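PDB 3HA9: thioredoxin domain-containing protein from Aeropyrum pernix, which is of unknown function but has a thioredoxin-like fold and may act as an oxidoreductase or antioxidant protein. Local coordinates for residues Pro94-Thr97 and Pro98-Arg102. Numbering follows the deposited sequence.
Sequences PPDT and PEMFR
T97 is the N-cap of helix 98-108, and its side chain and carbonyl both hold the first turn. OG1 of T97 accepts from M100 N at 3.1 Å, with an N-H...O angle of 159°. With chi1 at 63°, OG1 of T97 lies near both its own backbone N and its carbonyl carbon, and from there it reaches the M100 amide. One residue further on, F101 N donates to T97 O at 3.1 Å, the first backbone bond of the helix. P98 fills the first helical position, where its lack of an N-H costs no helix bond. A water lies 2.8 Å from T97 OG1 and donates to E99 OE1, which ties the cap to the first turn on its exposed side. M100 runs back over the cap: its CG lies 3.2 Å from T97 OG1, and the bend at chi3 (56°) brings CE to 3.6 Å from D96 OD1. The other carboxylate oxygen, D96 OD2, is hydrogen-bonded to A47 N and lies close to D75 OD2. F101 points inward against strands 69-75 and 114-117. The T97 hydroxyl thus gives a partner to M100 N, a first-turn amide with no preceding helical carbonyl to bond to.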
loop_
_atom_site.group_PDB
_atom_site.type_symbol
_atom_site.label_atom_id
_atom_site.label_comp_id
_atom_site.label_asym_id
_atom_site.label_seq_id
_atom_site.Cartn_x
_atom_site.Cartn_y
_atom_site.Cartn_z
ATOM N N PRO A 94 -15.680 12.669 -6.073
ATOM C CA PRO A 94 -15.651 11.785 -7.229
ATOM C C PRO A 94 -14.328 11.034 -7.221
ATOM O O PRO A 94 -13.451 11.357 -6.403
ATOM C CB PRO A 94 -15.694 12.748 -8.428
ATOM C CG PRO A 94 -16.030 14.081 -7.881
ATOM C CD PRO A 94 -15.591 14.091 -6.458
ATOM N N PRO A 95 -14.184 10.041 -8.108
ATOM C CA PRO A 95 -12.907 9.346 -8.212
ATOM C C PRO A 95 -11.745 10.285 -8.500
ATOM O O PRO A 95 -11.889 11.286 -9.214
ATOM C CB PRO A 95 -13.093 8.418 -9.414
ATOM C CG PRO A 95 -14.559 8.276 -9.578
ATOM C CD PRO A 95 -15.156 9.562 -9.105
ATOM N N ASP A 96 -10.592 9.956 -7.937
ATOM C CA ASP A 96 -9.351 10.634 -8.275
ATOM C C ASP A 96 -8.971 10.293 -9.710
ATOM O O ASP A 96 -9.023 9.133 -10.120
ATOM C CB ASP A 96 -8.210 10.109 -7.401
ATOM C CG ASP A 96 -8.156 10.731 -6.012
ATOM O OD1 ASP A 96 -8.959 11.636 -5.669
ATOM O OD2 ASP A 96 -7.250 10.286 -5.248
ATOM N N THR A 97 -8.548 11.299 -10.456
ATOM C CA THR A 97 -7.966 11.056 -11.773
ATOM C C THR A 97 -6.492 10.704 -11.565
ATOM O O THR A 97 -5.903 11.086 -10.545
ATOM C CB THR A 97 -8.066 12.315 -12.652
ATOM O OG1 THR A 97 -7.299 13.367 -12.049
ATOM C CG2 THR A 97 -9.522 12.774 -12.773
ATOM N N PRO A 98 -5.884 9.969 -12.512
ATOM C CA PRO A 98 -4.438 9.738 -12.437
ATOM C C PRO A 98 -3.664 11.055 -12.301
ATOM O O PRO A 98 -2.665 11.100 -11.584
ATOM C CB PRO A 98 -4.124 9.053 -13.767
ATOM C CG PRO A 98 -5.395 8.303 -14.067
ATOM C CD PRO A 98 -6.514 9.166 -13.584
ATOM N N GLU A 99 -4.124 12.115 -12.970
ATOM C CA GLU A 99 -3.476 13.432 -12.863
ATOM C C GLU A 99 -3.456 13.960 -11.420
ATOM O O GLU A 99 -2.446 14.483 -10.963
ATOM C CB GLU A 99 -4.155 14.454 -13.802
ATOM C CG GLU A 99 -3.646 15.897 -13.645
ATOM C CD GLU A 99 -4.412 16.951 -14.470
ATOM O OE1 GLU A 99 -5.376 16.613 -15.211
ATOM O OE2 GLU A 99 -4.025 18.143 -14.394
ATOM N N MET A 100 -4.582 13.856 -10.730
ATOM C CA MET A 100 -4.682 14.305 -9.336
ATOM C C MET A 100 -3.752 13.518 -8.434
ATOM O O MET A 100 -3.137 14.090 -7.525
ATOM C CB MET A 100 -6.119 14.146 -8.840
ATOM C CG MET A 100 -7.084 15.147 -9.458
ATOM S SD MET A 100 -8.846 14.815 -9.093
ATOM C CE MET A 100 -8.746 14.793 -7.288
ATOM N N PHE A 101 -3.683 12.206 -8.671
ATOM C CA PHE A 101 -2.842 11.307 -7.893
ATOM C C PHE A 101 -1.381 11.694 -8.101
ATOM O O PHE A 101 -0.645 11.880 -7.129
ATOM C CB PHE A 101 -3.131 9.864 -8.342
ATOM C CG PHE A 101 -2.314 8.782 -7.639
ATOM C CD1 PHE A 101 -1.763 8.957 -6.373
ATOM C CD2 PHE A 101 -2.188 7.547 -8.254
ATOM C CE1 PHE A 101 -1.026 7.909 -5.739
ATOM C CE2 PHE A 101 -1.467 6.492 -7.657
ATOM C CZ PHE A 101 -0.896 6.667 -6.389
ATOM N N ARG A 102 -0.981 11.869 -9.365
ATOM C CA ARG A 102 0.388 12.297 -9.693
ATOM C C ARG A 102 0.757 13.617 -9.061
ATOM O O ARG A 102 1.865 13.763 -8.532
ATOM C CB ARG A 102 0.576 12.397 -11.209
ATOM C CG ARG A 102 0.654 11.049 -11.889
ATOM C CD ARG A 102 0.910 11.207 -13.394
ATOM N NE ARG A 102 0.648 9.984 -14.164
ATOM C CZ ARG A 102 1.465 8.935 -14.250
ATOM N NH1 ARG A 102 2.623 8.909 -13.603
ATOM N NH2 ARG A 102 1.133 7.902 -15.011
HETATM O O HOH W 1 -7.744 15.827 -13.197
#